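PDB 4GB7: 6-aminohexanoate-dimer hydrolase from Bacillus anthracis, which probably hydrolyses amide bonds of short 6-aminohexanoate oligomers such as the linear dimer, as a putative serine hydrolase of the beta-lactamase family. Local coordinates for residues 276-282 with 323-329; 313-318 with 379-383. One frame throughout, in Å; residues are numbered along the deposited sequence. Where two conformers were deposited one is given.

In the fold
Helix 307-318 stands between the two contacts: it supplies one side of interaction 2, and its Phe313 and Leu316 receive side chains from interaction 1. In interaction 2 its Gly314, Leu317 and Leu318 pack on strand 377-382 of the five-stranded antiparallel sheet; in interaction 1 the last turn of helix 269-278 and the loop after it meet the hairpin 322-327. The centres lie about 14 Å apart, and the contacts touch: Ile281 CD1 is 3.7 Å from Phe313 CA, and Leu329 CD1 is 3.8 Å from Leu316 CD2. Phe313 also stacks with Phe145, close in sequence to Ser140 and Lys143, which with Tyr249 form a pattern consistent with the SxxK catalytic site of serine beta-lactamase relatives.

Interaction 1. Residues 276-282 with 323-329; sequences RIWSQIG and YNGKQIL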
loop_
_atom_site.group_PDB
_atom_site.type_symbol
_atom_site.label_atom_id
_atom_site.label_comp_id
_atom_site.label_asym_id
_atom_site.label_seq_id
_atom_site.Cartn_x
_atom_site.Cartn_y
_atom_site.Cartn_z
ATOM N N ARG A 276 -0.165 6.496 -16.339
ATOM C CA ARG A 276 -0.195 5.066 -16.599
ATOM C C ARG A 276 -1.410 4.347 -16.031
ATOM O O ARG A 276 -1.801 3.283 -16.543
ATOM C CB ARG A 276 1.081 4.442 -16.074
ATOM C CG ARG A 276 2.324 4.855 -16.833
ATOM C CD ARG A 276 3.589 4.528 -16.066
ATOM N NE ARG A 276 4.783 4.840 -16.857
ATOM C CZ ARG A 276 5.313 4.034 -17.782
ATOM N NH1 ARG A 276 4.815 2.807 -18.021
ATOM N NH2 ARG A 276 6.390 4.438 -18.458
ATOM N N ILE A 277 -1.971 4.855 -14.942
ATOM C CA ILE A 277 -2.984 4.118 -14.212
ATOM C C ILE A 277 -4.188 5.003 -13.880
ATOM O O ILE A 277 -5.322 4.656 -14.246
ATOM C CB ILE A 277 -2.446 3.473 -12.893
ATOM C CG1 ILE A 277 -1.310 2.510 -13.210
ATOM C CG2 ILE A 277 -3.609 2.919 -12.041
ATOM C CD1 ILE A 277 -0.543 2.017 -11.989
ATOM N N TRP A 278 -3.951 6.105 -13.193
ATOM C CA TRP A 278 -5.057 6.857 -12.524
ATOM C C TRP A 278 -6.001 7.530 -13.516
ATOM O O TRP A 278 -7.126 7.858 -13.189
ATOM C CB TRP A 278 -4.537 7.901 -11.487
ATOM C CG TRP A 278 -5.420 7.913 -10.277
ATOM C CD1 TRP A 278 -6.501 8.726 -10.012
ATOM C CD2 TRP A 278 -5.340 6.976 -9.180
ATOM N NE1 TRP A 278 -7.090 8.374 -8.821
ATOM C CE2 TRP A 278 -6.449 7.287 -8.288
ATOM C CE3 TRP A 278 -4.487 5.924 -8.861
ATOM C CZ2 TRP A 278 -6.645 6.583 -7.106
ATOM C CZ3 TRP A 278 -4.712 5.210 -7.686
ATOM C CH2 TRP A 278 -5.737 5.546 -6.821
ATOM N N SER A 279 -5.501 7.815 -14.705
ATOM C CA SER A 279 -6.269 8.451 -15.755
ATOM C C SER A 279 -6.890 7.415 -16.703
ATOM O O SER A 279 -7.611 7.809 -17.599
ATOM C CB SER A 279 -5.395 9.388 -16.571
ATOM O OG SER A 279 -4.411 8.697 -17.293
ATOM N N GLN A 280 -6.594 6.117 -16.505
ATOM C CA GLN A 280 -6.883 5.072 -17.487
ATOM C C GLN A 280 -7.960 4.096 -17.112
ATOM O O GLN A 280 -8.360 3.317 -17.963
ATOM C CB GLN A 280 -5.611 4.255 -17.742
ATOM C CG GLN A 280 -4.428 5.123 -18.170
ATOM C CD GLN A 280 -4.603 5.557 -19.567
ATOM O OE1 GLN A 280 -4.699 4.715 -20.462
ATOM N NE2 GLN A 280 -4.651 6.873 -19.789
ATOM N N ILE A 281 -8.465 4.114 -15.868
ATOM C CA ILE A 281 -9.424 3.062 -15.462
ATOM C C ILE A 281 -10.699 3.593 -14.801
ATOM O O ILE A 281 -11.282 2.935 -13.923
ATOM C CB ILE A 281 -8.768 1.920 -14.624
ATOM C CG1 ILE A 281 -8.243 2.439 -13.253
ATOM C CG2 ILE A 281 -7.582 1.293 -15.407
ATOM C CD1 ILE A 281 -7.755 1.321 -12.341
ATOM N N GLY A 282 -11.106 4.798 -15.220
ATOM C CA GLY A 282 -12.415 5.356 -14.831
ATOM C C GLY A 282 -12.497 5.822 -13.395
ATOM O O GLY A 282 -13.614 5.919 -12.828
ATOM N N TYR A 323 -8.329 -3.516 -19.030
ATOM C CA TYR A 323 -9.499 -2.587 -18.839
ATOM C C TYR A 323 -10.102 -2.271 -20.194
ATOM O O TYR A 323 -9.395 -1.772 -21.078
ATOM C CB TYR A 323 -9.060 -1.305 -18.151
ATOM C CG TYR A 323 -10.180 -0.349 -17.824
ATOM C CD1 TYR A 323 -10.957 -0.550 -16.710
ATOM C CD2 TYR A 323 -10.491 0.715 -18.652
ATOM C CE1 TYR A 323 -12.008 0.299 -16.417
ATOM C CE2 TYR A 323 -11.511 1.574 -18.359
ATOM C CZ TYR A 323 -12.255 1.374 -17.231
ATOM O OH TYR A 323 -13.317 2.192 -16.967
ATOM N N ASN A 324 -11.383 -2.611 -20.365
ATOM C CA ASN A 324 -12.084 -2.426 -21.641
ATOM C C ASN A 324 -11.207 -2.806 -22.821
ATOM O O ASN A 324 -11.021 -2.033 -23.750
ATOM C CB ASN A 324 -12.550 -0.999 -21.769
ATOM C CG ASN A 324 -13.608 -0.648 -20.780
ATOM O OD1 ASN A 324 -14.183 -1.531 -20.149
ATOM N ND2 ASN A 324 -13.862 0.653 -20.615
ATOM N N GLY A 325 -10.670 -4.024 -22.751
ATOM C CA GLY A 325 -9.904 -4.591 -23.839
ATOM C C GLY A 325 -8.505 -4.111 -24.054
ATOM O O GLY A 325 -7.852 -4.599 -25.007
ATOM N N LYS A 326 -8.050 -3.169 -23.216
ATOM C CA LYS A 326 -6.679 -2.641 -23.289
ATOM C C LYS A 326 -5.832 -3.161 -22.133
ATOM O O LYS A 326 -6.280 -3.221 -20.977
ATOM C CB LYS A 326 -6.680 -1.106 -23.263
ATOM C CG LYS A 326 -5.374 -0.465 -23.696
ATOM C CD LYS A 326 -5.568 1.021 -23.984
ATOM C CE LYS A 326 -4.256 1.685 -24.351
ATOM N NZ LYS A 326 -3.267 1.566 -23.243
ATOM N N GLN A 327 -4.591 -3.524 -22.449
ATOM C CA GLN A 327 -3.623 -3.933 -21.467
ATOM C C GLN A 327 -2.982 -2.702 -20.802
ATOM O O GLN A 327 -1.947 -2.215 -21.198
ATOM C CB GLN A 327 -2.571 -4.828 -22.143
ATOM C CG GLN A 327 -1.885 -5.766 -21.193
ATOM C CD GLN A 327 -2.829 -6.782 -20.584
ATOM O OE1 GLN A 327 -3.627 -7.413 -21.290
ATOM N NE2 GLN A 327 -2.736 -6.957 -19.259
ATOM N N ILE A 328 -3.616 -2.250 -19.738
ATOM C CA ILE A 328 -3.164 -1.110 -18.958
ATOM C C ILE A 328 -1.859 -1.405 -18.237
ATOM O O ILE A 328 -0.936 -0.549 -18.217
ATOM C CB ILE A 328 -4.227 -0.653 -17.942
ATOM C CG1 ILE A 328 -5.557 -0.414 -18.645
ATOM C CG2 ILE A 328 -3.755 0.606 -17.218
ATOM C CD1 ILE A 328 -5.557 0.548 -19.776
ATOM N N LEU A 329 -1.796 -2.588 -17.633
ATOM C CA LEU A 329 -0.631 -3.046 -16.931
ATOM C C LEU A 329 -0.296 -4.460 -17.385
ATOM O O LEU A 329 -1.134 -5.178 -17.850
ATOM C CB LEU A 329 -0.921 -3.031 -15.419
ATOM C CG LEU A 329 -0.973 -1.645 -14.753
ATOM C CD1 LEU A 329 -1.370 -1.818 -13.302
ATOM C CD2 LEU A 329 0.323 -0.881 -14.897
HETATM O O HOH W 1 -0.436 1.980 -18.347
HETATM O O HOH W 2 -2.662 2.663 -21.120
#
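The ring of Tyr323 lies flat against the backbone of Ile281: the CA of Ile281 sits 3.8 Å from the ring centroid and only 10° off its normal, a CH-pi contact over the face. Gly282 follows at positive phi, and a CB on it would fall 2.9 Å from Tyr323 OH, so the tyrosine fits against bare backbone there. Ile328 reaches across to 276-282 with both branches, CG1 lying 4.2 Å from Ile281 CG2, while its CG2 is 3.4 Å from Arg276 O and 4.1 Å from Gln280 CB. Deeper in, Leu329 CD2 meets Ile277 CG1 at 4.1 Å.

Polar groups are joined through water. Water 1 donates to Arg276 O and to Ile328 O, 2.6 Å from each; water 2 donates to Gln280 OE1 at 3.0 Å and accepts from Lys326 NZ at 2.5 Å. The type I' turn from Tyr323 to Lys326 closes a tight beta hairpin, with Tyr323 N to Lys326 O at 2.8 Å and Lys326 N to Tyr323 O at 2.9 Å.

This is packing of a hairpin against the last turn of helix 269-278, a wider pi-type turn, and the loop 279-282 after it. Arg276 forms a salt bridge with Glu156 and lies along helix 143-155, while Ile277 and Leu329 both rest on Phe313 of helix 307-318.

Interaction 2. Residues 313-318 with 379-383; sequences FGQLLL and LYIDP. With NO3 (nitrate ion), chain C.
Build 313-318 as the end of alpha helix 307-318, with Leu317 N to Phe313 O at 3.1 Å and Leu318 N to Gly314 O at 2.8 Å, 379-382 as the end of strand 377-382, and Pro383 as loop. The short axes approach to 8.8 Å and cross at -31°, roughly parallel; CA atoms pair Gly314 with Ile381 (6.5 Å) and Leu318 with Pro383 (6.2 Å).

The packing is apolar. Gly314 lets side chains lie on bare helix backbone: its CA is 4.1 Å from Leu379 CD1 and its O 3.8 Å from Ile381 CD1; an ideal CB would sit 3.2 Å from Leu379 CD1. Ile381 (m, t) also puts CD1 3.6 Å from Leu317 CB. Leu318 (t, p) places CD1 3.8 Å from Ile381 CG2 and 3.6 Å from Pro383 CA. Leu379 CD2 lies at the Phe313 ring edge, 3.9 Å from Phe313 CD2.

Gln315 NE2 donates to nitrate O1 (3.0 Å), probably from the crystallisation liquor.

Such helix-on-sheet packing belongs to the beta-lactamase-type fold.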
loop_
_atom_site.group_PDB
_atom_site.type_symbol
_atom_site.label_atom_id
_atom_site.label_comp_id
_atom_site.label_asym_id
_atom_site.label_seq_id
_atom_site.Cartn_x
_atom_site.Cartn_y
_atom_site.Cartn_z
ATOM N N PHE A 313 -8.763 -0.222 -9.057
ATOM C CA PHE A 313 -7.405 -0.748 -9.303
ATOM C C PHE A 313 -7.329 -2.268 -8.958
ATOM O O PHE A 313 -6.755 -3.058 -9.646
ATOM C CB PHE A 313 -6.397 -0.000 -8.460
ATOM C CG PHE A 313 -4.991 -0.508 -8.612
ATOM C CD1 PHE A 313 -4.316 -0.279 -9.784
ATOM C CD2 PHE A 313 -4.333 -1.199 -7.590
ATOM C CE1 PHE A 313 -3.021 -0.713 -9.932
ATOM C CE2 PHE A 313 -3.022 -1.638 -7.744
ATOM C CZ PHE A 313 -2.375 -1.393 -8.906
ATOM N N GLY A 314 -7.995 -2.654 -7.874
ATOM C CA GLY A 314 -8.112 -4.052 -7.516
ATOM C C GLY A 314 -8.726 -4.901 -8.615
ATOM O O GLY A 314 -8.248 -6.004 -8.923
ATOM N N GLN A 315 -9.816 -4.382 -9.179
ATOM C CA GLN A 315 -10.536 -5.063 -10.261
ATOM C C GLN A 315 -9.598 -5.164 -11.477
ATOM O O GLN A 315 -9.602 -6.186 -12.143
ATOM C CB GLN A 315 -11.809 -4.331 -10.638
ATOM C CG GLN A 315 -12.606 -5.021 -11.719
ATOM C CD GLN A 315 -13.152 -6.338 -11.270
ATOM O OE1 GLN A 315 -13.519 -6.505 -10.091
ATOM N NE2 GLN A 315 -13.308 -7.253 -12.208
ATOM N N LEU A 316 -8.797 -4.136 -11.731
ATOM C CA LEU A 316 -7.840 -4.181 -12.829
ATOM C C LEU A 316 -6.897 -5.361 -12.665
ATOM O O LEU A 316 -6.627 -6.086 -13.637
ATOM C CB LEU A 316 -7.031 -2.895 -12.893
ATOM C CG LEU A 316 -5.983 -2.800 -13.998
ATOM C CD1 LEU A 316 -6.642 -2.843 -15.364
ATOM C CD2 LEU A 316 -5.127 -1.555 -13.810
ATOM N N LEU A 317 -6.439 -5.590 -11.441
ATOM C CA LEU A 317 -5.512 -6.671 -11.161
ATOM C C LEU A 317 -6.233 -8.011 -11.179
ATOM O O LEU A 317 -5.716 -9.008 -11.662
ATOM C CB LEU A 317 -4.793 -6.417 -9.847
ATOM C CG LEU A 317 -3.611 -5.460 -10.012
ATOM C CD1 LEU A 317 -3.291 -4.775 -8.704
ATOM C CD2 LEU A 317 -2.396 -6.187 -10.609
ATOM N N LEU A 318 -7.460 -8.027 -10.678
ATOM C CA LEU A 318 -8.267 -9.215 -10.797
ATOM C C LEU A 318 -8.402 -9.640 -12.264
ATOM O O LEU A 318 -8.366 -10.833 -12.581
ATOM C CB LEU A 318 -9.608 -9.004 -10.101
ATOM C CG LEU A 318 -10.502 -10.202 -10.016
ATOM C CD1 LEU A 318 -9.855 -11.358 -9.191
ATOM C CD2 LEU A 318 -11.858 -9.757 -9.437
ATOM N N LEU A 379 -5.569 -3.821 0.664
ATOM C CA LEU A 379 -6.159 -4.172 -0.635
ATOM C C LEU A 379 -6.017 -5.651 -0.821
ATOM O O LEU A 379 -4.876 -6.179 -0.883
ATOM C CB LEU A 379 -5.464 -3.437 -1.794
ATOM C CG LEU A 379 -5.938 -3.778 -3.194
ATOM C CD1 LEU A 379 -7.427 -3.540 -3.477
ATOM C CD2 LEU A 379 -5.045 -3.016 -4.194
ATOM N N TYR A 380 -7.117 -6.333 -0.954
ATOM C CA TYR A 380 -7.160 -7.824 -0.936
ATOM C C TYR A 380 -7.877 -8.310 -2.215
ATOM O O TYR A 380 -9.011 -7.891 -2.518
ATOM C CB TYR A 380 -7.916 -8.278 0.305
ATOM C CG TYR A 380 -8.172 -9.773 0.433
ATOM C CD1 TYR A 380 -7.271 -10.622 1.099
ATOM C CD2 TYR A 380 -9.327 -10.348 -0.064
ATOM C CE1 TYR A 380 -7.513 -11.987 1.237
ATOM C CE2 TYR A 380 -9.578 -11.707 0.064
ATOM C CZ TYR A 380 -8.678 -12.520 0.746
ATOM O OH TYR A 380 -8.924 -13.864 0.904
ATOM N N ILE A 381 -7.215 -9.187 -2.971
ATOM C CA ILE A 381 -7.753 -9.670 -4.225
ATOM C C ILE A 381 -7.865 -11.176 -4.137
ATOM O O ILE A 381 -6.850 -11.868 -3.899
ATOM C CB ILE A 381 -6.846 -9.265 -5.412
ATOM C CG1 ILE A 381 -6.651 -7.699 -5.384
ATOM C CG2 ILE A 381 -7.432 -9.815 -6.712
ATOM C CD1 ILE A 381 -5.719 -7.211 -6.423
ATOM N N ASP A 382 -9.056 -11.679 -4.386
ATOM C CA ASP A 382 -9.371 -13.118 -4.333
ATOM C C ASP A 382 -9.753 -13.574 -5.730
ATOM O O ASP A 382 -10.824 -13.347 -6.197
ATOM C CB ASP A 382 -10.525 -13.335 -3.342
ATOM C CG ASP A 382 -11.050 -14.758 -3.300
ATOM O OD1 ASP A 382 -10.689 -15.554 -4.174
ATOM O OD2 ASP A 382 -11.796 -15.106 -2.327
ATOM N N PRO A 383 -8.803 -14.195 -6.452
ATOM C CA PRO A 383 -9.099 -14.622 -7.804
ATOM C C PRO A 383 -10.022 -15.850 -7.896
ATOM O O PRO A 383 -10.597 -16.087 -8.964
ATOM C CB PRO A 383 -7.738 -14.916 -8.376
ATOM C CG PRO A 383 -6.818 -15.008 -7.256
ATOM C CD PRO A 383 -7.479 -14.591 -5.996
HETATM N N NO3 C . -14.192 -10.522 -12.662
HETATM O O1 NO3 C . -14.905 -9.820 -11.989
HETATM O O2 NO3 C . -13.093 -9.953 -13.305
HETATM O O3 NO3 C . -14.490 -11.887 -12.812
#